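Aminotransferase class I and II (Anaerococcus prevotii, PDB 4EMY) probably works as a homodimeric transaminase of the class I aminotransferase family, with pyridoxal 5'-phosphate as its cofactor. Local coordinates at residues R36-A42 and K398-L402; Y84-I89 and I102-A106. All blocks are in the same frame, centred on the assembly; numbering follows the deposited sequence.

Contact 1: residues R36-A42 and K398-L402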
# COMPACT_ATOMS: atom_id res chain seq x y z
N ARG A 36 2.91 0.97 -34.89
CA ARG A 36 3.10 -0.38 -34.32
C ARG A 36 4.23 -1.26 -34.88
O ARG A 36 5.20 -1.54 -34.16
CB ARG A 36 1.79 -1.16 -34.40
CG ARG A 36 1.01 -1.24 -33.09
CD ARG A 36 -0.36 -1.88 -33.29
NE ARG A 36 -0.43 -2.83 -34.40
CZ ARG A 36 0.12 -4.05 -34.42
NH1 ARG A 36 0.82 -4.50 -33.37
NH2 ARG A 36 -0.02 -4.83 -35.49
N GLU A 37 4.10 -1.69 -36.14
CA GLU A 37 5.03 -2.67 -36.74
C GLU A 37 6.43 -2.12 -36.95
O GLU A 37 7.41 -2.87 -36.86
CB GLU A 37 4.49 -3.26 -38.05
CG GLU A 37 3.49 -2.40 -38.81
CD GLU A 37 2.10 -2.44 -38.18
OE1 GLU A 37 1.74 -3.50 -37.62
OE2 GLU A 37 1.37 -1.42 -38.25
N ALA A 38 6.53 -0.82 -37.21
CA ALA A 38 7.82 -0.18 -37.39
C ALA A 38 8.67 -0.19 -36.11
O ALA A 38 9.89 -0.05 -36.17
CB ALA A 38 7.62 1.24 -37.89
N VAL A 39 8.02 -0.36 -34.96
CA VAL A 39 8.69 -0.21 -33.66
C VAL A 39 8.81 -1.53 -32.91
O VAL A 39 7.93 -2.39 -32.99
CB VAL A 39 7.94 0.81 -32.77
CG1 VAL A 39 8.83 1.28 -31.63
CG2 VAL A 39 7.46 2.01 -33.60
N ILE A 40 9.91 -1.69 -32.17
CA ILE A 40 10.11 -2.84 -31.30
C ILE A 40 10.21 -2.37 -29.84
O ILE A 40 11.28 -2.00 -29.36
CB ILE A 40 11.34 -3.68 -31.74
CG1 ILE A 40 11.09 -4.28 -33.13
CG2 ILE A 40 11.63 -4.80 -30.74
CD1 ILE A 40 12.33 -4.84 -33.80
N ASN A 41 9.06 -2.38 -29.16
CA ASN A 41 8.96 -1.88 -27.79
C ASN A 41 9.28 -2.96 -26.75
O ASN A 41 8.39 -3.69 -26.30
CB ASN A 41 7.56 -1.31 -27.55
CG ASN A 41 7.42 -0.60 -26.21
OD1 ASN A 41 8.38 -0.43 -25.45
ND2 ASN A 41 6.20 -0.16 -25.92
N ALA A 42 10.55 -3.04 -26.36
CA ALA A 42 11.03 -4.09 -25.48
C ALA A 42 11.55 -3.51 -24.16
O ALA A 42 12.61 -3.90 -23.66
CB ALA A 42 12.12 -4.88 -26.18
N LYS A 398 9.01 -10.66 -34.41
CA LYS A 398 9.92 -9.52 -34.38
C LYS A 398 11.27 -9.81 -33.70
O LYS A 398 12.22 -9.06 -33.89
CB LYS A 398 9.27 -8.31 -33.70
CG LYS A 398 8.25 -7.58 -34.55
CD LYS A 398 7.82 -6.32 -33.82
CE LYS A 398 6.54 -5.72 -34.41
NZ LYS A 398 5.98 -4.70 -33.48
N ILE A 399 11.34 -10.89 -32.93
CA ILE A 399 12.54 -11.21 -32.15
C ILE A 399 13.81 -11.33 -33.01
O ILE A 399 14.84 -10.76 -32.66
CB ILE A 399 12.38 -12.48 -31.27
CG1 ILE A 399 11.02 -12.50 -30.54
CG2 ILE A 399 13.54 -12.62 -30.29
CD1 ILE A 399 11.05 -12.02 -29.11
N PRO A 400 13.74 -12.06 -34.15
CA PRO A 400 14.93 -12.18 -34.99
C PRO A 400 15.54 -10.83 -35.38
O PRO A 400 16.74 -10.63 -35.20
CB PRO A 400 14.42 -12.92 -36.23
CG PRO A 400 13.28 -13.73 -35.71
CD PRO A 400 12.61 -12.85 -34.70
N LYS A 401 14.72 -9.91 -35.90
CA LYS A 401 15.18 -8.55 -36.22
C LYS A 401 15.81 -7.91 -34.98
O LYS A 401 16.94 -7.44 -35.03
CB LYS A 401 14.04 -7.69 -36.78
CG LYS A 401 14.35 -6.20 -36.90
CD LYS A 401 13.72 -5.54 -38.14
CE LYS A 401 12.19 -5.59 -38.18
NZ LYS A 401 11.49 -4.77 -37.14
N LEU A 402 15.07 -7.93 -33.87
CA LEU A 402 15.52 -7.39 -32.59
C LEU A 402 16.87 -7.97 -32.17
O LEU A 402 17.70 -7.26 -31.60
CB LEU A 402 14.47 -7.62 -31.49
CG LEU A 402 14.81 -7.52 -29.99
CD1 LEU A 402 15.31 -6.15 -29.56
CD2 LEU A 402 13.60 -7.90 -29.17
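Ile40 meets residues 398-402, at the start of helix 399-411, through CG1, CG2 and CD1, each of which has a different nearest partner. Its CG2 branch, placed anti to the backbone N, lies against Leu402, with CD2 of that leucine 4.0 Å from Ile40 CG2. This is the tight, buried part: two branched residues cross here, and Ala42 CB adds a looser touch on Leu402 CD2 at 4.5 Å. Ile378 touches both Ile40 and Leu402, so a third aliphatic side chain joins the cluster.

The other side of Ile40 faces lysines. The extended chain of Lys398 slides past it in the opposite direction, with Lys398 CD 3.9 Å from Ile40 CG1, and carries the ammonium to the 3-10 turn. There Lys398 NZ donates to Val39 O at 3.1 Å, meeting the carbonyl almost head-on (C=O...N angle 172°), and more weakly to Arg36 O at 3.3 Å. A lysine suits this place because its methylenes pack on Ile40 while its ammonium reaches backbone oxygens. Lys401 belongs to the solvent side; its bent chain lays CG 3.9 Å from Ile40 CD1, an apolar touch from an exposed residue.

Backbone bonds to Phe379 join strands 40-41 and 378-379 in a small parallel sheet, and the helix packs on it through Leu402, the early segment completing the smaller domain as in class I aminotransferases.

Contact 2: residues Y84-I89 and I102-A106; sequences YRKIVI and ISAIA
Ala104 CB sits at the apolar centre, pointing from strand 101-107 into the helix, where Ile89 CG1 lies 4.0 Å away and Val88 CG1 a little farther at 4.3 Å. A methyl group suits this spot, because the two axes approach to 7.6 Å and the helix backbone itself comes close: Arg85 O is 3.7 Å from Ala104 CB. The directions differ by 119°, more opposed than parallel, so Ile89 at the later end of the helix segment meets Ile102 at the start of the strand segment, and Tyr84 meets Ala106. Ile89 and Ile102 cross, with CD1 of Ile89 3.9 Å from CG2 of Ile102; these branched side chains fill the wider gap. At the other end Tyr84 holds its CE2 3.8 Å from Ala106 CB, while Val88 CG2 lies over one face of the ring, toward its rim. The ring's hydroxyl reaches beyond the pair, hydrogen-bonding with Gly271 and Ser270 at the neighbouring strand.

Arg85 forms the polar edge. CG lies beside the backbone N (chi1 -59°), opposite the carbonyl carbon, and a bend at chi3 brings the guanidinium alongside the strand. NE donates to Ala104 O at 2.6 Å, nearly in line with the carbonyl, the oxygen lying 16° out of the guanidinium plane. NH2 makes a weak bond to Ser103 OG, whose stronger partner is Glu287 of helix 280-297.

Strand 101-107 is outermost in the seven-stranded sheet of its chain, so Ala104 O, lying on the side away from strand 271-277, takes its bond from a helix side chain. The chemistry thus implies a dual anchor: hydrophobic packing seats the helix on the sheet, and one arginine occupies a backbone acceptor at the sheet's edge, where a long, weak ion pair with Glu287 may partly offset its charge.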
# COMPACT_ATOMS: atom_id res chain seq x y z
N TYR A 84 -7.57 -16.46 1.74
CA TYR A 84 -6.48 -15.90 0.93
C TYR A 84 -5.10 -16.30 1.46
O TYR A 84 -4.28 -16.83 0.72
CB TYR A 84 -6.58 -14.37 0.84
CG TYR A 84 -5.45 -13.66 0.10
CD1 TYR A 84 -5.53 -13.42 -1.27
CD2 TYR A 84 -4.32 -13.19 0.79
CE1 TYR A 84 -4.51 -12.75 -1.94
CE2 TYR A 84 -3.29 -12.53 0.13
CZ TYR A 84 -3.39 -12.31 -1.23
OH TYR A 84 -2.38 -11.64 -1.90
N ARG A 85 -4.85 -16.06 2.75
CA ARG A 85 -3.58 -16.44 3.37
C ARG A 85 -3.28 -17.93 3.18
O ARG A 85 -2.17 -18.30 2.78
CB ARG A 85 -3.55 -16.08 4.86
CG ARG A 85 -3.74 -14.60 5.13
CD ARG A 85 -4.04 -14.36 6.59
NE ARG A 85 -2.82 -14.48 7.39
CZ ARG A 85 -2.79 -14.36 8.72
NH1 ARG A 85 -3.89 -14.12 9.40
NH2 ARG A 85 -1.64 -14.48 9.36
N LYS A 86 -4.28 -18.77 3.44
CA LYS A 86 -4.13 -20.20 3.25
C LYS A 86 -3.84 -20.56 1.78
O LYS A 86 -2.88 -21.28 1.50
CB LYS A 86 -5.38 -20.94 3.75
CG LYS A 86 -5.23 -22.45 3.84
CD LYS A 86 -6.58 -23.15 3.80
CE LYS A 86 -6.43 -24.67 3.76
NZ LYS A 86 -5.95 -25.16 2.44
N ILE A 87 -4.65 -20.03 0.86
CA ILE A 87 -4.53 -20.35 -0.57
C ILE A 87 -3.23 -19.82 -1.20
O ILE A 87 -2.71 -20.42 -2.14
CB ILE A 87 -5.79 -19.94 -1.36
CG1 ILE A 87 -6.97 -20.83 -0.96
CG2 ILE A 87 -5.56 -20.03 -2.86
CD1 ILE A 87 -8.32 -20.20 -1.17
N VAL A 88 -2.70 -18.71 -0.67
CA VAL A 88 -1.36 -18.24 -1.04
C VAL A 88 -0.31 -19.33 -0.78
O VAL A 88 0.44 -19.70 -1.68
CB VAL A 88 -0.96 -16.94 -0.30
CG1 VAL A 88 0.52 -16.65 -0.45
CG2 VAL A 88 -1.76 -15.75 -0.82
N ILE A 89 -0.31 -19.85 0.45
CA ILE A 89 0.65 -20.87 0.89
C ILE A 89 0.56 -22.14 0.04
O ILE A 89 1.58 -22.71 -0.35
CB ILE A 89 0.48 -21.19 2.40
CG1 ILE A 89 0.82 -19.96 3.24
CG2 ILE A 89 1.34 -22.38 2.81
CD1 ILE A 89 0.25 -19.97 4.64
N ILE A 102 4.41 -21.81 9.12
CA ILE A 102 4.28 -20.95 7.94
C ILE A 102 3.08 -20.00 8.07
O ILE A 102 1.97 -20.44 8.39
CB ILE A 102 4.16 -21.78 6.65
CG1 ILE A 102 5.40 -22.67 6.45
CG2 ILE A 102 3.93 -20.90 5.43
CD1 ILE A 102 5.20 -23.78 5.45
N SER A 103 3.32 -18.71 7.82
CA SER A 103 2.25 -17.72 7.79
C SER A 103 2.40 -16.74 6.64
O SER A 103 3.51 -16.39 6.24
CB SER A 103 2.18 -16.95 9.11
OG SER A 103 0.96 -16.24 9.20
N ALA A 104 1.26 -16.30 6.11
CA ALA A 104 1.19 -15.37 4.99
C ALA A 104 0.43 -14.12 5.41
O ALA A 104 -0.56 -14.21 6.13
CB ALA A 104 0.50 -16.03 3.81
N ILE A 105 0.93 -12.96 4.99
CA ILE A 105 0.28 -11.67 5.26
C ILE A 105 0.14 -10.88 3.97
O ILE A 105 1.15 -10.55 3.31
CB ILE A 105 1.06 -10.83 6.30
CG1 ILE A 105 0.82 -11.35 7.71
CG2 ILE A 105 0.62 -9.37 6.27
CD1 ILE A 105 1.84 -12.35 8.19
N ALA A 106 -1.10 -10.56 3.61
CA ALA A 106 -1.40 -9.77 2.41
C ALA A 106 -0.61 -8.47 2.37
O ALA A 106 -0.50 -7.77 3.38
CB ALA A 106 -2.89 -9.49 2.32

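How the contacts relate
From the N terminus the chain leaves helix 19-34 and passes through 36-42, the first half of contact 1, whose partner 398-402 comes only near the C-terminal end. Contact 1 thus closes a loop of 355 intervening residues, and this loop contains the whole of contact 2. By comparison, 84-89 and 102-106 close a short connection of 12 residues, joining helix 82-93 to the strand that follows. The contacts nest without crossing. Their centres lie 40 Å apart on opposite sides of the chain's centre: contact 1 joins a segment from early in the chain to the start of the last helix, in the small domain, whereas contact 2 fastens a helix to the edge of the large seven-stranded sheet.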